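Local coordinates for nitrogenase iron-molybdenum cofactor biosynthesis protein NifB (Methanothermobacter thermautotrophicus, PDB 7JMA) that probably carries out the radical SAM-dependent carbide insertion that accompanies coupling of two [4Fe-4S] clusters into the [8Fe-9S-C] precursor of the nitrogenase cofactor, at residues Glu100-Ala105 and Leu112-Ser117; Leu123-Asp128 and Val157-Lys162; Asp208-Val213 and Ser219-Ile224. All blocks are in the same frame, centred on the assembly; numbering follows the deposited sequence.

Interaction 1 (Glu100-Ala105 and Leu112-Ser117); sequences EFFKKA and LLKCMS
Phe102 drops from helix 100-105 onto strand 113-117 and meets three successive residues with the far part of its ring. Its CE2 receives the methyl CE of Met116 at 3.5 Å. Its CZ lies 3.4 Å from the backbone O of Cys115. Its CE1 comes to 3.9 Å from CB of Lys114. All three approach the ring obliquely. The Lys114 chain runs past Phe102 in the opposite direction, its CG alongside CD1 and CE1, and continues until CE is 3.9 Å from the backbone O of Ala105. There the chain bends at its last torsion (chi4 49°), which turns NZ back to Leu112 O, a hydrogen bond of 2.6 Å with the donor tilted 31° from the carbonyl plane. The ammonium is thus tied down in a buried place, and Phe109 O accepts a second bond from it.

Behind the first shell, the Phe101 ring puts CD2 over the centre of one face of the Phe102 ring, 4.0 Å above its plane. Cys115, which binds a [4Fe-4S] cluster absent from this apo chain, points its CB away from the helix. Helix and strand run antiparallel at 172°, the second half of the beta-alpha-beta unit formed by strand 83-86, helix 96-108 and strand 113-118. Phe102 also touches Val86 of the preceding strand, Met116 packs on Val138 of the following one, and Phe101 continues outward to helix 65-76.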
loop_
_atom_site.group_PDB
_atom_site.type_symbol
_atom_site.label_atom_id
_atom_site.label_comp_id
_atom_site.label_asym_id
_atom_site.label_seq_id
_atom_site.Cartn_x
_atom_site.Cartn_y
_atom_site.Cartn_z
ATOM N N GLU A 100 9.548 -15.324 0.262
ATOM C CA GLU A 100 10.527 -16.197 -0.384
ATOM C C GLU A 100 11.277 -15.448 -1.477
ATOM O O GLU A 100 12.501 -15.590 -1.617
ATOM C CB GLU A 100 9.842 -17.439 -0.962
ATOM N N PHE A 101 10.560 -14.623 -2.244
ATOM C CA PHE A 101 11.184 -13.855 -3.316
ATOM C C PHE A 101 12.179 -12.842 -2.767
ATOM O O PHE A 101 13.301 -12.726 -3.267
ATOM C CB PHE A 101 10.107 -13.151 -4.149
ATOM C CG PHE A 101 10.658 -12.167 -5.145
ATOM C CD1 PHE A 101 11.214 -12.607 -6.345
ATOM C CD2 PHE A 101 10.637 -10.804 -4.878
ATOM C CE1 PHE A 101 11.734 -11.704 -7.261
ATOM C CE2 PHE A 101 11.152 -9.892 -5.787
ATOM C CZ PHE A 101 11.704 -10.344 -6.984
ATOM N N PHE A 102 11.781 -12.069 -1.749
ATOM C CA PHE A 102 12.729 -11.079 -1.240
ATOM C C PHE A 102 13.910 -11.733 -0.531
ATOM O O PHE A 102 15.002 -11.157 -0.504
ATOM C CB PHE A 102 12.018 -10.074 -0.331
ATOM C CG PHE A 102 11.256 -9.030 -1.094
ATOM C CD1 PHE A 102 11.903 -8.210 -2.008
ATOM C CD2 PHE A 102 9.889 -8.897 -0.933
ATOM C CE1 PHE A 102 11.206 -7.262 -2.733
ATOM C CE2 PHE A 102 9.180 -7.944 -1.650
ATOM C CZ PHE A 102 9.831 -7.133 -2.555
ATOM N N LYS A 103 13.725 -12.932 0.027
ATOM C CA LYS A 103 14.867 -13.656 0.582
ATOM C C LYS A 103 15.900 -13.935 -0.502
ATOM O O LYS A 103 17.096 -13.678 -0.323
ATOM C CB LYS A 103 14.405 -14.964 1.231
ATOM C CG LYS A 103 13.831 -14.820 2.629
ATOM C CD LYS A 103 13.293 -16.141 3.160
ATOM C CE LYS A 103 12.972 -16.058 4.646
ATOM N NZ LYS A 103 11.571 -16.480 4.925
ATOM N N LYS A 104 15.447 -14.438 -1.654
ATOM C CA LYS A 104 16.364 -14.760 -2.744
ATOM C C LYS A 104 16.940 -13.498 -3.378
ATOM O O LYS A 104 18.114 -13.474 -3.770
ATOM C CB LYS A 104 15.641 -15.596 -3.800
ATOM C CG LYS A 104 15.000 -16.862 -3.263
ATOM C CD LYS A 104 14.118 -17.513 -4.321
ATOM C CE LYS A 104 13.223 -18.585 -3.718
ATOM N NZ LYS A 104 14.025 -19.717 -3.169
ATOM N N ALA A 105 16.119 -12.450 -3.510
ATOM C CA ALA A 105 16.592 -11.210 -4.117
ATOM C C ALA A 105 17.672 -10.559 -3.268
ATOM O O ALA A 105 18.556 -9.875 -3.802
ATOM C CB ALA A 105 15.426 -10.246 -4.325
ATOM N N LEU A 112 19.967 -3.464 -5.580
ATOM C CA LEU A 112 18.708 -2.910 -6.058
ATOM C C LEU A 112 17.819 -2.452 -4.905
ATOM O O LEU A 112 17.802 -3.060 -3.830
ATOM C CB LEU A 112 17.956 -3.931 -6.918
ATOM C CG LEU A 112 18.672 -4.441 -8.171
ATOM C CD1 LEU A 112 17.919 -5.611 -8.799
ATOM C CD2 LEU A 112 18.878 -3.317 -9.178
ATOM N N LEU A 113 17.084 -1.365 -5.142
ATOM C CA LEU A 113 16.070 -0.934 -4.196
ATOM C C LEU A 113 14.936 -1.945 -4.202
ATOM O O LEU A 113 14.514 -2.410 -5.259
ATOM C CB LEU A 113 15.511 0.442 -4.562
ATOM C CG LEU A 113 16.398 1.626 -4.974
ATOM C CD1 LEU A 113 15.694 2.963 -4.690
ATOM C CD2 LEU A 113 17.770 1.589 -4.312
ATOM N N LYS A 114 14.435 -2.280 -3.025
ATOM C CA LYS A 114 13.344 -3.237 -2.903
ATOM C C LYS A 114 12.130 -2.537 -2.315
ATOM O O LYS A 114 12.249 -1.811 -1.327
ATOM C CB LYS A 114 13.768 -4.428 -2.044
ATOM C CG LYS A 114 14.769 -5.340 -2.761
ATOM C CD LYS A 114 15.614 -6.126 -1.785
ATOM C CE LYS A 114 16.908 -6.619 -2.421
ATOM N NZ LYS A 114 17.643 -5.543 -3.141
ATOM N N CYS A 115 10.963 -2.727 -2.940
ATOM C CA CYS A 115 9.775 -2.040 -2.460
ATOM C C CYS A 115 8.577 -2.973 -2.515
ATOM O O CYS A 115 8.599 -4.017 -3.167
ATOM C CB CYS A 115 9.488 -0.770 -3.259
ATOM S SG CYS A 115 9.137 -1.066 -4.980
ATOM N N MET A 116 7.521 -2.576 -1.818
ATOM C CA MET A 116 6.285 -3.324 -1.912
ATOM C C MET A 116 5.130 -2.410 -1.535
ATOM O O MET A 116 5.308 -1.384 -0.877
ATOM C CB MET A 116 6.327 -4.571 -1.027
ATOM C CG MET A 116 6.322 -4.321 0.445
ATOM S SD MET A 116 5.734 -5.826 1.282
ATOM C CE MET A 116 7.107 -6.925 0.978
ATOM N N SER A 117 3.942 -2.797 -1.977
ATOM C CA SER A 117 2.730 -2.083 -1.626
ATOM C C SER A 117 1.844 -3.032 -0.845
ATOM O O SER A 117 1.865 -4.244 -1.079
ATOM C CB SER A 117 1.987 -1.549 -2.866
ATOM O OG SER A 117 2.848 -0.762 -3.675
#

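Interaction 2 (Leu123-Asp128 and Val157-Lys162); sequences LPDRAD and VVYKDK
A type I' beta turn from Tyr159 to Lys162 closes the hairpin of strands 154-159 and 162-165, and this hairpin reaches across to the first turn of helix 123-132 through a small polar contact at the surface. Tyr159 OH donates a hydrogen bond to Asp125 OD2 at 2.9 Å, meeting the syn lone pair, on the side of the other carboxylate oxygen. The two side chains come from opposite directions, and the carboxylate and the ring lie only 22° from coplanar. OD2 sits at the ring's edge, in its plane, where it is also 3.4 Å from Tyr159 CE2. With CG anti to the backbone N (chi1 -177°), the ring is carried out from the end of its strand, bringing OH to the carboxylate.

Lys160 passes over one face of that ring. Its CG lies 3.7 Å above the plane of the Tyr159 ring, over the centre, and the chain crosses obliquely to the carboxylate, leaving NZ 4.0 Å from Asp125 OD1. That is a long salt bridge, so the charge attraction is probably modest beside the phenol's bond. A phenylalanine in place of Tyr159 would probably keep the ring beneath Lys160 but leave Asp125 OD2 without its hydroxyl donor, the carboxylate keeping across this contact just the long pairing of OD1 with the Lys160 ammonium.

Within the turn, backbone bonds in both directions between Tyr159 and Lys162 hold the hairpin closed. Both elements also touch the long helix 166-186: Tyr159 meets Asn176, Leu123 packs on Leu184, and Pro124 O accepts a bond from Lys183. Strand 40-42 pairs with strand 154-159 on the side away from strand 162-165.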
loop_
_atom_site.group_PDB
_atom_site.type_symbol
_atom_site.label_atom_id
_atom_site.label_comp_id
_atom_site.label_asym_id
_atom_site.label_seq_id
_atom_site.Cartn_x
_atom_site.Cartn_y
_atom_site.Cartn_z
ATOM N N LEU A 123 0.931 -5.546 8.545
ATOM C CA LEU A 123 2.188 -4.858 8.849
ATOM C C LEU A 123 2.657 -5.040 10.282
ATOM O O LEU A 123 3.865 -5.257 10.479
ATOM C CB LEU A 123 2.077 -3.362 8.541
ATOM C CG LEU A 123 2.426 -3.016 7.101
ATOM C CD1 LEU A 123 2.247 -1.520 6.875
ATOM C CD2 LEU A 123 3.861 -3.460 6.783
ATOM N N PRO A 124 1.813 -4.937 11.308
ATOM C CA PRO A 124 2.337 -5.171 12.661
ATOM C C PRO A 124 2.992 -6.532 12.806
ATOM O O PRO A 124 4.037 -6.652 13.457
ATOM C CB PRO A 124 1.095 -5.024 13.545
ATOM C CG PRO A 124 0.224 -4.079 12.779
ATOM C CD PRO A 124 0.395 -4.529 11.349
ATOM N N ASP A 125 2.432 -7.560 12.170
ATOM C CA ASP A 125 2.994 -8.895 12.289
ATOM C C ASP A 125 4.203 -9.125 11.390
ATOM O O ASP A 125 4.998 -10.023 11.674
ATOM C CB ASP A 125 1.915 -9.935 11.982
ATOM C CG ASP A 125 0.646 -9.706 12.784
ATOM O OD1 ASP A 125 0.716 -9.761 14.031
ATOM O OD2 ASP A 125 -0.417 -9.469 12.169
ATOM N N ARG A 126 4.368 -8.347 10.317
ATOM C CA ARG A 126 5.441 -8.609 9.361
ATOM C C ARG A 126 6.496 -7.517 9.292
ATOM O O ARG A 126 7.491 -7.695 8.577
ATOM C CB ARG A 126 4.869 -8.822 7.953
ATOM C CG ARG A 126 3.927 -9.977 7.865
ATOM C CD ARG A 126 4.658 -11.295 8.091
ATOM N NE ARG A 126 3.937 -12.411 7.490
ATOM C CZ ARG A 126 4.504 -13.529 7.047
ATOM N NH1 ARG A 126 5.820 -13.696 7.130
ATOM N NH2 ARG A 126 3.751 -14.485 6.517
ATOM N N ALA A 127 6.321 -6.410 10.014
ATOM C CA ALA A 127 7.232 -5.280 9.855
ATOM C C ALA A 127 8.675 -5.674 10.153
ATOM O O ALA A 127 9.588 -5.311 9.402
ATOM C CB ALA A 127 6.791 -4.116 10.738
ATOM N N ASP A 128 8.900 -6.443 11.220
ATOM C CA ASP A 128 10.257 -6.878 11.541
ATOM C C ASP A 128 10.867 -7.674 10.397
ATOM O O ASP A 128 12.032 -7.472 10.033
ATOM C CB ASP A 128 10.249 -7.721 12.812
ATOM C CG ASP A 128 10.110 -6.888 14.059
ATOM O OD1 ASP A 128 9.292 -7.255 14.931
ATOM O OD2 ASP A 128 10.826 -5.872 14.167
ATOM N N VAL A 157 -12.840 -7.811 6.105
ATOM C CA VAL A 157 -11.416 -7.972 6.339
ATOM C C VAL A 157 -11.204 -9.353 6.932
ATOM O O VAL A 157 -12.007 -9.814 7.749
ATOM C CB VAL A 157 -10.913 -6.848 7.270
ATOM C CG1 VAL A 157 -9.696 -7.260 8.033
ATOM C CG2 VAL A 157 -10.698 -5.563 6.455
ATOM N N VAL A 158 -10.162 -10.044 6.477
ATOM C CA VAL A 158 -9.831 -11.372 6.980
ATOM C C VAL A 158 -8.516 -11.243 7.723
ATOM O O VAL A 158 -7.490 -10.916 7.122
ATOM C CB VAL A 158 -9.718 -12.404 5.849
ATOM C CG1 VAL A 158 -9.452 -13.796 6.439
ATOM C CG2 VAL A 158 -11.009 -12.391 5.033
ATOM N N TYR A 159 -8.550 -11.489 9.030
ATOM C CA TYR A 159 -7.371 -11.280 9.869
ATOM C C TYR A 159 -7.317 -12.396 10.895
ATOM O O TYR A 159 -8.290 -12.612 11.623
ATOM C CB TYR A 159 -7.422 -9.904 10.545
ATOM C CG TYR A 159 -6.189 -9.600 11.375
ATOM C CD1 TYR A 159 -6.295 -9.310 12.730
ATOM C CD2 TYR A 159 -4.932 -9.612 10.805
ATOM C CE1 TYR A 159 -5.167 -9.039 13.499
ATOM C CE2 TYR A 159 -3.792 -9.332 11.561
ATOM C CZ TYR A 159 -3.924 -9.059 12.914
ATOM O OH TYR A 159 -2.800 -8.798 13.674
ATOM N N LYS A 160 -6.195 -13.115 10.927
ATOM C CA LYS A 160 -6.034 -14.280 11.789
ATOM C C LYS A 160 -7.233 -15.218 11.643
ATOM O O LYS A 160 -7.813 -15.688 12.621
ATOM C CB LYS A 160 -5.807 -13.847 13.235
ATOM C CG LYS A 160 -4.710 -12.796 13.322
ATOM C CD LYS A 160 -3.844 -12.979 14.544
ATOM C CE LYS A 160 -2.549 -12.167 14.462
ATOM N NZ LYS A 160 -2.020 -11.961 15.842
ATOM N N ASP A 161 -7.622 -15.453 10.392
ATOM C CA ASP A 161 -8.677 -16.406 10.040
ATOM C C ASP A 161 -10.011 -16.085 10.718
ATOM O O ASP A 161 -10.826 -16.977 10.971
ATOM C CB ASP A 161 -8.242 -17.839 10.351
ATOM C CG ASP A 161 -7.061 -18.276 9.510
ATOM O OD1 ASP A 161 -7.048 -17.965 8.298
ATOM O OD2 ASP A 161 -6.143 -18.920 10.059
ATOM N N LYS A 162 -10.247 -14.816 11.018
ATOM C CA LYS A 162 -11.568 -14.329 11.373
ATOM C C LYS A 162 -12.004 -13.327 10.311
ATOM O O LYS A 162 -11.191 -12.542 9.824
ATOM C CB LYS A 162 -11.579 -13.667 12.756
ATOM C CG LYS A 162 -12.876 -12.925 13.068
ATOM C CD LYS A 162 -13.503 -13.373 14.376
ATOM C CE LYS A 162 -14.688 -12.484 14.744
ATOM N NZ LYS A 162 -15.894 -12.771 13.908
#

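Interaction 3 (Asp208-Val213 and Ser219-Ile224); sequences DIAREV and SLMNII
Helix 208-213 runs back over strand 220-224 at 157°, with the two axes 9.8 Å apart at closest and Ala210 and Met221 as the nearest pair of CA atoms. This is the helix-to-strand return of the beta-alpha-beta unit made of strand 190-197, helix 206-216 and strand 220-225, the last strand of the parallel sheet in this radical SAM enzyme, whose family belongs to the TIM-barrel clan.

The join is wholly apolar, and from the strand one side chain, Met221, carries it. Its CG stands anti to the backbone N (chi1 -153°), sending the chain out from the strand toward the helix until the sulfur touches the backbone of the helix itself. There SD lies 3.7 Å from Ala210 CB. The single methyl of Ala210 probably allows this close approach to the helix backbone. Ile209 and Val213, one turn apart, line the same region more loosely: Ile209 CG2 lies 4.3 Å from the methyl CE of Met221, and Val213 CG2 is the same 4.3 Å from SD. Ile209 thus lies toward the methyl end and Val213 beside the sulfur, while Ala210 touches both.

Other parts of the fold close round the group. Val250 of helix 240-251 packs on both Ala210 and Met221, and Ser195 of the neighbouring strand touches Ile209 and Met221. Leu178 and Ile181 of helix 166-186 pack on Val213. The backbone of Met221 pairs outward with Pro255 and Phe257, near the C-terminal end of the model. In the tightest part of the contact, Met221 SD is also 3.7 Å from Ala210 CA, with the methyl CE 4.2 Å from Ala210 CB.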
loop_
_atom_site.group_PDB
_atom_site.type_symbol
_atom_site.label_atom_id
_atom_site.label_comp_id
_atom_site.label_asym_id
_atom_site.label_seq_id
_atom_site.Cartn_x
_atom_site.Cartn_y
_atom_site.Cartn_z
ATOM N N ASP A 208 -7.123 15.005 6.947
ATOM C CA ASP A 208 -7.089 14.264 8.206
ATOM C C ASP A 208 -6.204 13.034 8.083
ATOM O O ASP A 208 -5.418 12.728 8.990
ATOM C CB ASP A 208 -8.498 13.850 8.634
ATOM C CG ASP A 208 -9.442 15.022 8.760
ATOM O OD1 ASP A 208 -9.050 16.033 9.379
ATOM O OD2 ASP A 208 -10.576 14.925 8.243
ATOM N N ILE A 209 -6.332 12.301 6.970
ATOM C CA ILE A 209 -5.425 11.185 6.715
ATOM C C ILE A 209 -3.983 11.664 6.783
ATOM O O ILE A 209 -3.143 11.077 7.473
ATOM C CB ILE A 209 -5.724 10.540 5.351
ATOM C CG1 ILE A 209 -7.152 9.995 5.304
ATOM C CG2 ILE A 209 -4.742 9.391 5.076
ATOM C CD1 ILE A 209 -7.527 9.498 3.934
ATOM N N ALA A 210 -3.683 12.748 6.064
ATOM C CA ALA A 210 -2.309 13.233 5.984
ATOM C C ALA A 210 -1.766 13.575 7.362
ATOM O O ALA A 210 -0.631 13.219 7.693
ATOM C CB ALA A 210 -2.237 14.446 5.056
ATOM N N ARG A 211 -2.561 14.265 8.185
ATOM C CA ARG A 211 -2.098 14.590 9.533
ATOM C C ARG A 211 -1.808 13.323 10.327
ATOM O O ARG A 211 -0.784 13.233 11.014
ATOM C CB ARG A 211 -3.132 15.455 10.255
ATOM C CG ARG A 211 -3.224 16.874 9.740
ATOM C CD ARG A 211 -4.195 17.691 10.576
ATOM N NE ARG A 211 -4.786 18.773 9.799
ATOM C CZ ARG A 211 -4.225 19.968 9.635
ATOM N NH1 ARG A 211 -3.055 20.241 10.201
ATOM N NH2 ARG A 211 -4.837 20.893 8.908
ATOM N N GLU A 212 -2.686 12.313 10.217
ATOM C CA GLU A 212 -2.515 11.096 11.003
ATOM C C GLU A 212 -1.295 10.303 10.547
ATOM O O GLU A 212 -0.516 9.814 11.375
ATOM C CB GLU A 212 -3.764 10.220 10.912
ATOM C CG GLU A 212 -3.750 9.062 11.887
ATOM C CD GLU A 212 -3.566 9.510 13.333
ATOM O OE1 GLU A 212 -2.824 8.826 14.076
ATOM O OE2 GLU A 212 -4.166 10.538 13.724
ATOM N N VAL A 213 -1.125 10.125 9.235
ATOM C CA VAL A 213 -0.010 9.287 8.804
ATOM C C VAL A 213 1.308 10.032 8.980
ATOM O O VAL A 213 2.348 9.408 9.194
ATOM C CB VAL A 213 -0.193 8.778 7.359
ATOM C CG1 VAL A 213 -1.499 7.947 7.231
ATOM C CG2 VAL A 213 -0.141 9.922 6.329
ATOM N N SER A 219 6.435 9.420 5.003
ATOM C CA SER A 219 7.297 10.386 4.329
ATOM C C SER A 219 6.639 11.122 3.179
ATOM O O SER A 219 7.070 12.232 2.851
ATOM C CB SER A 219 8.564 9.711 3.793
ATOM O OG SER A 219 9.406 9.272 4.856
ATOM N N LEU A 220 5.614 10.534 2.566
ATOM C CA LEU A 220 5.082 11.052 1.320
ATOM C C LEU A 220 3.657 10.546 1.198
ATOM O O LEU A 220 3.341 9.463 1.678
ATOM C CB LEU A 220 5.943 10.584 0.141
ATOM C CG LEU A 220 5.535 10.942 -1.278
ATOM C CD1 LEU A 220 5.726 12.428 -1.494
ATOM C CD2 LEU A 220 6.379 10.142 -2.255
ATOM N N MET A 221 2.805 11.359 0.596
ATOM C CA MET A 221 1.450 10.940 0.275
ATOM C C MET A 221 1.234 11.037 -1.222
ATOM O O MET A 221 1.696 11.978 -1.868
ATOM C CB MET A 221 0.423 11.784 1.000
ATOM C CG MET A 221 -0.859 11.043 1.218
ATOM S SD MET A 221 -1.703 11.651 2.672
ATOM C CE MET A 221 -3.316 11.892 1.948
ATOM N N ASN A 222 0.513 10.067 -1.765
ATOM C CA ASN A 222 0.157 10.049 -3.177
ATOM C C ASN A 222 -1.360 10.014 -3.233
ATOM O O ASN A 222 -1.969 9.023 -2.816
ATOM C CB ASN A 222 0.776 8.840 -3.880
ATOM C CG ASN A 222 0.570 8.861 -5.383
ATOM O OD1 ASN A 222 0.215 9.886 -5.967
ATOM N ND2 ASN A 222 0.795 7.721 -6.019
ATOM N N ILE A 223 -1.965 11.099 -3.713
ATOM C CA ILE A 223 -3.411 11.166 -3.894
ATOM C C ILE A 223 -3.745 10.573 -5.255
ATOM O O ILE A 223 -3.261 11.055 -6.286
ATOM C CB ILE A 223 -3.932 12.608 -3.788
ATOM C CG1 ILE A 223 -3.217 13.370 -2.675
ATOM C CG2 ILE A 223 -5.439 12.608 -3.552
ATOM C CD1 ILE A 223 -3.560 12.873 -1.299
ATOM N N ILE A 224 -4.570 9.541 -5.256
ATOM C CA ILE A 224 -4.961 8.817 -6.462
ATOM C C ILE A 224 -6.442 9.092 -6.702
ATOM O O ILE A 224 -7.242 8.937 -5.776
ATOM C CB ILE A 224 -4.710 7.303 -6.324
ATOM C CG1 ILE A 224 -3.234 7.035 -6.027
ATOM C CG2 ILE A 224 -5.165 6.571 -7.581
ATOM C CD1 ILE A 224 -2.300 7.780 -6.941
#

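How the interactions relate
Read from the N terminus, the three contacts come in series, and none nests in or crosses another. Interaction 1 closes a short loop, with six residues between 100-105 and 112-117, where helix 96-108 turns back into strand 113-118. The chain then passes through a short loop into helix 123-132, where interaction 2 opens; its excursion of 28 residues contains strand 137-141 and returns at the hairpin, outside the parallel sheet. Interaction 3 closes the last short return, five residues between 208-213 and 219-224. Interactions 1 and 3 seat helices on the same parallel sheet, on opposite sides of the chain's centre, whereas interaction 2 ties a helix to the small antiparallel sheet.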